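Local coordinates for protein carboxylesterase (Est-2) (Archaeoglobus fulgidus, PDB 5FRD) that probably hydrolyses carboxylic esters as a thermophilic alpha/beta-hydrolase and carries a bound coenzyme A molecule near its active site, at residues R4-S15 / I49-V60. Sequence-based numbering, arbitrary orientation. Where two conformers were deposited one is given.
Sequences RVFIDVDGVKVS and IDLPNHGQSDTV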
ATOM      1  N   ARG A   4     -15.102   0.497  12.119  1.00 11.93           N
ATOM      2  CA  ARG A   4     -14.028  -0.453  12.373  1.00 12.89           C
ATOM      3  C   ARG A   4     -14.659  -1.821  12.586  1.00 14.12           C
ATOM      4  O   ARG A   4     -15.632  -1.956  13.341  1.00 16.55           O
ATOM      5  CB  ARG A   4     -13.197  -0.058  13.560  1.00 12.94           C
ATOM      6  CG  ARG A   4     -12.021  -1.000  13.789  1.00 13.13           C
ATOM      7  CD  ARG A   4     -11.055  -0.523  14.835  1.00 14.53           C
ATOM      8  NE  ARG A   4     -10.291   0.633  14.399  1.00 14.87           N
ATOM      9  CZ  ARG A   4      -9.185   0.584  13.652  1.00 15.90           C
ATOM     10  NH1 ARG A   4      -8.742  -0.574  13.160  1.00 15.28           N
ATOM     11  NH2 ARG A   4      -8.515   1.701  13.371  1.00 17.38           N
ATOM     12  N   VAL A   5     -14.117  -2.825  11.914  1.00 13.14           N
ATOM     13  CA  VAL A   5     -14.613  -4.210  12.034  1.00 13.78           C
ATOM     14  C   VAL A   5     -13.474  -5.117  12.379  1.00 13.94           C
ATOM     15  O   VAL A   5     -12.296  -4.759  12.261  1.00 13.34           O
ATOM     16  CB  VAL A   5     -15.312  -4.703  10.767  1.00 13.79           C
ATOM     17  CG1 VAL A   5     -16.533  -3.850  10.471  1.00 16.12           C
ATOM     18  CG2 VAL A   5     -14.360  -4.718   9.577  1.00 14.98           C
ATOM     19  N   PHE A   6     -13.826  -6.327  12.801  1.00 12.67           N
ATOM     20  CA  PHE A   6     -12.848  -7.343  13.172  1.00 13.59           C
ATOM     21  C   PHE A   6     -13.258  -8.654  12.547  1.00 14.62           C
ATOM     22  O   PHE A   6     -14.436  -8.986  12.553  1.00 16.02           O
ATOM     23  CB  PHE A   6     -12.781  -7.477  14.695  1.00 15.74           C
ATOM     24  CG  PHE A   6     -12.271  -6.239  15.381  1.00 16.38           C
ATOM     25  CD1 PHE A   6     -13.135  -5.216  15.728  1.00 18.32           C
ATOM     26  CD2 PHE A   6     -10.913  -6.089  15.615  1.00 18.44           C
ATOM     27  CE1 PHE A   6     -12.643  -4.051  16.332  1.00 20.30           C
ATOM     28  CE2 PHE A   6     -10.431  -4.930  16.230  1.00 20.10           C
ATOM     29  CZ  PHE A   6     -11.300  -3.933  16.566  1.00 20.40           C
ATOM     30  N   ILE A   7     -12.268  -9.386  12.080  1.00 12.81           N
ATOM     31  CA  ILE A   7     -12.407 -10.751  11.549  1.00 14.18           C
ATOM     32  C   ILE A   7     -11.316 -11.600  12.168  1.00 14.16           C
ATOM     33  O   ILE A   7     -10.413 -11.118  12.862  1.00 15.38           O
ATOM     34  CB  ILE A   7     -12.305 -10.784  10.004  1.00 14.84           C
ATOM     35  CG1 ILE A   7     -10.919 -10.395   9.518  1.00 14.48           C
ATOM     36  CG2 ILE A   7     -13.398  -9.924   9.400  1.00 14.63           C
ATOM     37  CD1 ILE A   7     -10.721 -10.585   8.041  1.00 15.71           C
ATOM     38  N   ASP A   8     -11.406 -12.912  11.926  1.00 15.48           N
ATOM     39  CA  ASP A   8     -10.396 -13.855  12.398  0.70 18.44           C
ATOM     40  C   ASP A   8      -9.772 -14.550  11.209  1.00 17.21           C
ATOM     41  O   ASP A   8     -10.489 -15.046  10.342  1.00 20.71           O
ATOM     42  CB  ASP A   8     -11.032 -14.901  13.310  0.70 20.20           C
ATOM     43  CG  ASP A   8      -9.995 -15.874  13.858  0.70 25.14           C
ATOM     44  OD1 ASP A   8      -9.284 -15.497  14.808  0.70 32.47           O
ATOM     45  OD2 ASP A   8      -9.872 -16.991  13.298  0.70 31.58           O
ATOM     46  N   VAL A   9      -8.446 -14.560  11.163  1.00 16.56           N
ATOM     47  CA  VAL A   9      -7.701 -15.322  10.183  1.00 16.96           C
ATOM     48  C   VAL A   9      -6.806 -16.331  10.919  1.00 18.39           C
ATOM     49  O   VAL A   9      -5.778 -15.963  11.461  1.00 20.21           O
ATOM     50  CB  VAL A   9      -6.853 -14.425   9.251  1.00 20.21           C
ATOM     51  CG1 VAL A   9      -6.033 -15.255   8.276  1.00 22.79           C
ATOM     52  CG2 VAL A   9      -7.768 -13.453   8.507  1.00 20.96           C
ATOM     53  N   ASP A  10      -7.231 -17.612  10.897  1.00 25.38           N
ATOM     54  CA  ASP A  10      -6.494 -18.699  11.579  0.70 26.43           C
ATOM     55  C   ASP A  10      -6.134 -18.380  13.024  1.00 25.68           C
ATOM     56  O   ASP A  10      -5.030 -18.663  13.481  1.00 30.33           O
ATOM     57  CB  ASP A  10      -5.205 -19.016  10.816  0.70 29.81           C
ATOM     58  CG  ASP A  10      -5.455 -19.386   9.379  0.70 35.52           C
ATOM     59  OD1 ASP A  10      -6.589 -19.791   9.048  0.70 39.38           O
ATOM     60  OD2 ASP A  10      -4.503 -19.263   8.581  0.70 40.43           O
ATOM     61  N   GLY A  11      -7.057 -17.758  13.733  1.00 22.94           N
ATOM     62  CA  GLY A  11      -6.834 -17.384  15.111  1.00 22.41           C
ATOM     63  C   GLY A  11      -6.156 -16.044  15.359  1.00 25.35           C
ATOM     64  O   GLY A  11      -5.958 -15.667  16.507  1.00 27.86           O
ATOM     65  N   VAL A  12      -5.791 -15.328  14.292  1.00 21.76           N
ATOM     66  CA  VAL A  12      -5.205 -13.993  14.394  1.00 20.59           C
ATOM     67  C   VAL A  12      -6.355 -13.003  14.150  1.00 16.62           C
ATOM     68  O   VAL A  12      -7.017 -13.052  13.104  1.00 17.81           O
ATOM     69  CB  VAL A  12      -4.092 -13.791  13.351  1.00 21.29           C
ATOM     70  CG1 VAL A  12      -3.492 -12.380  13.425  1.00 22.87           C
ATOM     71  CG2 VAL A  12      -2.988 -14.827  13.547  1.00 23.48           C
ATOM     72  N   LYS A  13      -6.603 -12.152  15.135  1.00 17.48           N
ATOM     73  CA  LYS A  13      -7.595 -11.082  15.008  0.70 15.44           C
ATOM     74  C   LYS A  13      -7.043 -10.038  14.037  1.00 15.86           C
ATOM     75  O   LYS A  13      -5.944  -9.512  14.256  1.00 16.86           O
ATOM     76  CB  LYS A  13      -7.923 -10.450  16.353  0.70 20.64           C
ATOM     77  CG  LYS A  13      -8.878  -9.254  16.267  0.70 33.05           C
ATOM     78  CD  LYS A  13      -9.370  -8.764  17.634  0.70 47.53           C
ATOM     79  CE  LYS A  13      -8.348  -8.108  18.541  0.70 46.64           C
ATOM     80  NZ  LYS A  13      -7.284  -7.351  17.826  0.70 39.40           N
ATOM     81  N   VAL A  14      -7.834  -9.763  13.008  1.00 13.53           N
ATOM     82  CA  VAL A  14      -7.499  -8.742  12.003  1.00 13.82           C
ATOM     83  C   VAL A  14      -8.581  -7.678  12.053  1.00 12.87           C
ATOM     84  O   VAL A  14      -9.757  -7.962  11.893  1.00 13.19           O
ATOM     85  CB  VAL A  14      -7.373  -9.339  10.600  1.00 13.89           C
ATOM     86  CG1 VAL A  14      -7.142  -8.248   9.549  1.00 13.76           C
ATOM     87  CG2 VAL A  14      -6.214 -10.345  10.547  1.00 15.10           C
ATOM     88  N   SER A  15      -8.158  -6.416  12.229  1.00 12.05           N
ATOM     89  CA  SER A  15      -9.059  -5.282  12.155  1.00 12.31           C
ATOM     90  C   SER A  15      -9.003  -4.649  10.776  1.00 11.21           C
ATOM     91  O   SER A  15      -7.949  -4.674  10.131  1.00 12.77           O
ATOM     92  CB  SER A  15      -8.690  -4.255  13.199  1.00 12.04           C
ATOM     93  OG  SER A  15      -9.738  -3.286  13.325  1.00 13.89           O
ATOM     94  N   ILE A  49      -7.236  -2.910   5.351  1.00 11.44           N
ATOM     95  CA  ILE A  49      -6.740  -3.802   6.390  1.00 11.59           C
ATOM     96  C   ILE A  49      -5.773  -3.124   7.348  1.00 13.08           C
ATOM     97  O   ILE A  49      -4.969  -2.291   6.934  1.00 12.51           O
ATOM     98  CB  ILE A  49      -6.101  -5.030   5.738  1.00 11.82           C
ATOM     99  CG1 ILE A  49      -5.834  -6.138   6.762  1.00 14.70           C
ATOM    100  CG2 ILE A  49      -4.836  -4.680   4.972  1.00 14.14           C
ATOM    101  CD1 ILE A  49      -5.369  -7.463   6.144  1.00 14.04           C
ATOM    102  N   ASP A  50      -5.803  -3.485   8.631  1.00 11.58           N
ATOM    103  CA  ASP A  50      -4.636  -3.312   9.508  1.00 13.34           C
ATOM    104  C   ASP A  50      -3.834  -4.610   9.415  1.00 13.12           C
ATOM    105  O   ASP A  50      -4.321  -5.648   9.885  1.00 12.87           O
ATOM    106  CB  ASP A  50      -5.044  -3.128  10.988  1.00 12.42           C
ATOM    107  CG  ASP A  50      -5.554  -1.761  11.349  1.00 14.90           C
ATOM    108  OD1 ASP A  50      -5.163  -0.754  10.729  1.00 15.39           O
ATOM    109  OD2 ASP A  50      -6.272  -1.677  12.405  1.00 15.51           O
ATOM    110  N   LEU A  51      -2.696  -4.641   8.743  1.00 12.04           N
ATOM    111  CA  LEU A  51      -1.925  -5.879   8.730  1.00 12.79           C
ATOM    112  C   LEU A  51      -1.602  -6.293  10.153  1.00 13.24           C
ATOM    113  O   LEU A  51      -1.434  -5.442  11.034  1.00 13.63           O
ATOM    114  CB  LEU A  51      -0.627  -5.712   7.926  1.00 12.83           C
ATOM    115  CG  LEU A  51      -0.759  -5.554   6.417  1.00 14.31           C
ATOM    116  CD1 LEU A  51       0.565  -5.153   5.803  1.00 15.64           C
ATOM    117  CD2 LEU A  51      -1.326  -6.790   5.743  1.00 16.07           C
ATOM    118  N   PRO A  52      -1.516  -7.608  10.402  1.00 13.85           N
ATOM    119  CA  PRO A  52      -1.030  -8.013  11.727  1.00 14.40           C
ATOM    120  C   PRO A  52       0.242  -7.250  12.086  1.00 13.37           C
ATOM    121  O   PRO A  52       1.025  -6.871  11.198  1.00 14.54           O
ATOM    122  CB  PRO A  52      -0.770  -9.506  11.554  1.00 15.62           C
ATOM    123  CG  PRO A  52      -1.754  -9.916  10.508  1.00 16.99           C
ATOM    124  CD  PRO A  52      -1.795  -8.755   9.536  1.00 15.29           C
ATOM    125  N   ASN A  53       0.394  -6.966  13.371  1.00 14.98           N
ATOM    126  CA  ASN A  53       1.455  -6.106  13.916  1.00 14.16           C
ATOM    127  C   ASN A  53       1.238  -4.618  13.773  1.00 14.09           C
ATOM    128  O   ASN A  53       2.095  -3.836  14.185  1.00 17.11           O
ATOM    129  CB  ASN A  53       2.848  -6.485  13.396  1.00 16.38           C
ATOM    130  CG  ASN A  53       3.135  -7.962  13.575  1.00 19.96           C
ATOM    131  OD1 ASN A  53       3.010  -8.467  14.680  1.00 19.98           O
ATOM    132  ND2 ASN A  53       3.423  -8.659  12.504  1.00 19.68           N
ATOM    133  N   HIS A  54       0.093  -4.232  13.203  1.00 13.68           N
ATOM    134  CA  HIS A  54      -0.242  -2.843  12.931  1.00 13.22           C
ATOM    135  C   HIS A  54      -1.653  -2.548  13.399  1.00 13.67           C
ATOM    136  O   HIS A  54      -2.528  -3.418  13.430  1.00 13.35           O
ATOM    137  CB  HIS A  54      -0.127  -2.546  11.438  1.00 13.14           C
ATOM    138  CG  HIS A  54       1.212  -2.889  10.847  1.00 13.66           C
ATOM    139  ND1 HIS A  54       1.593  -4.178  10.565  1.00 16.09           N
ATOM    140  CD2 HIS A  54       2.245  -2.107  10.487  1.00 13.29           C
ATOM    141  CE1 HIS A  54       2.816  -4.172  10.063  1.00 16.33           C
ATOM    142  NE2 HIS A  54       3.228  -2.928   9.986  1.00 15.65           N
ATOM    143  N   GLY A  55      -1.904  -1.285  13.722  1.00 14.31           N
ATOM    144  CA  GLY A  55      -3.256  -0.834  14.085  1.00 13.89           C
ATOM    145  C   GLY A  55      -3.858  -1.643  15.213  1.00 15.16           C
ATOM    146  O   GLY A  55      -3.192  -1.879  16.231  1.00 16.65           O
ATOM    147  N   GLN A  56      -5.094  -2.081  15.012  1.00 13.37           N
ATOM    148  CA  GLN A  56      -5.804  -2.855  16.024  0.60 14.24           C
ATOM    149  C   GLN A  56      -5.786  -4.360  15.771  1.00 16.45           C
ATOM    150  O   GLN A  56      -6.539  -5.117  16.398  1.00 18.78           O
ATOM    151  CB  GLN A  56      -7.226  -2.345  16.171  0.60 16.64           C
ATOM    152  CG  GLN A  56      -7.265  -0.880  16.508  0.60 22.56           C
ATOM    153  CD  GLN A  56      -6.829  -0.607  17.927  0.60 21.56           C
ATOM    154  OE1 GLN A  56      -7.106  -1.382  18.833  0.60 25.21           O
ATOM    155  NE2 GLN A  56      -6.067   0.458  18.104  0.60 32.72           N
ATOM    156  N   SER A  57      -4.956  -4.816  14.842  1.00 14.07           N
ATOM    157  CA  SER A  57      -4.775  -6.226  14.605  1.00 12.80           C
ATOM    158  C   SER A  57      -3.842  -6.855  15.650  1.00 16.05           C
ATOM    159  O   SER A  57      -3.026  -6.180  16.259  1.00 17.05           O
ATOM    160  CB  SER A  57      -4.283  -6.461  13.185  1.00 13.34           C
ATOM    161  OG  SER A  57      -5.310  -6.123  12.279  1.00 13.99           O
ATOM    162  N   ASP A  58      -3.964  -8.154  15.804  1.00 16.49           N
ATOM    163  CA  ASP A  58      -3.068  -8.897  16.674  1.00 17.60           C
ATOM    164  C   ASP A  58      -1.625  -8.847  16.177  1.00 18.54           C
ATOM    165  O   ASP A  58      -1.322  -8.635  14.990  1.00 18.62           O
ATOM    166  CB  ASP A  58      -3.474 -10.377  16.772  1.00 18.69           C
ATOM    167  CG  ASP A  58      -4.619 -10.648  17.715  1.00 23.94           C
ATOM    168  OD1 ASP A  58      -5.054  -9.749  18.473  1.00 28.52           O
ATOM    169  OD2 ASP A  58      -5.105 -11.814  17.662  1.00 25.11           O
ATOM    170  N   THR A  59      -0.717  -9.067  17.118  1.00 19.06           N
ATOM    171  CA  THR A  59       0.701  -9.263  16.841  1.00 21.77           C
ATOM    172  C   THR A  59       0.942 -10.744  16.531  1.00 22.25           C
ATOM    173  O   THR A  59       0.396 -11.628  17.198  1.00 27.41           O
ATOM    174  CB  THR A  59       1.512  -8.800  18.064  1.00 23.72           C
ATOM    175  OG1 THR A  59       1.371  -7.381  18.215  1.00 29.22           O
ATOM    176  CG2 THR A  59       2.997  -9.146  17.948  1.00 29.29           C
ATOM    177  N   VAL A  60       1.744 -11.000  15.518  1.00 21.78           N
ATOM    178  CA  VAL A  60       2.121 -12.357  15.126  1.00 22.58           C
ATOM    179  C   VAL A  60       3.429 -12.275  14.343  1.00 26.07           C
ATOM    180  O   VAL A  60       3.716 -11.295  13.636  1.00 23.18           O
ATOM    181  CB  VAL A  60       0.992 -13.055  14.325  1.00 27.98           C
ATOM    182  CG1 VAL A  60       0.820 -12.437  12.939  1.00 30.00           C
ATOM    183  CG2 VAL A  60       1.255 -14.554  14.192  1.00 32.97           C
TER
HETATM  184  O   HOH W   1      -5.942   1.501  12.055  1.00 18.01           O
HETATM  185  O   HOH W   2      -3.461 -14.101  17.785  1.00 36.82           O
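Ser15 and Ser57 meet in the tight part of this contact. The backbone N of Ser15 gives a nearly straight hydrogen bond to Ser57 OG (2.9 Å), and that hydroxyl in turn donates a hydrogen bond to Asp50 O. One buried hydroxyl thus ties the hairpin strand to the loop at two points, Asp50 and Ser57. The Ser15 carbonyl takes Asp50 N, and the Lys13 carbonyl takes Asp58 N at 175°. Behind them Val14 CG1 packs on Ile49 CG1 (3.7 Å).

Arg4 reaches across with CG anti to the backbone N (chi1 -177°) and a bend at chi3. Its NH1 forms a salt bridge with Asp50 OD2 (2.8 Å) on the syn side, but 35° out of the carboxylate plane, and the bond is bent. NH1 also bonds Ser15 OG in the guanidinium plane. Gln56 N reaches the same Asp50 OD2 from the opposite face, while Gln56 CG lies over one guanidinium face. With an alanine in place of Arg4, the buried Asp50 carboxylate would probably lose its cationic mate, and Ser15 OG its donor.

The solvent side is looser. Water 1 links Arg4 NH2 to Asp50 OD1. Lys13 NZ holds Gln56 O (2.8 Å) but makes only a weak salt bridge to Asp58 OD1 (3.3 Å). Asp58 OD2 takes Lys13 N from above the carboxylate plane and, through water 2, meets Gly11 O. Val12 CG2 and Val60 CG2 touch lightly at 4.3 Å.

The arrangement joins the N-terminal antiparallel hairpin to the loop after strand 47-49. Strand 3-9 is outermost, with 12-18 beside it, in a mixed eight-stranded sheet whose order, 1-2-4-3-5-6-7-8, is that of the alpha/beta-hydrolase fold.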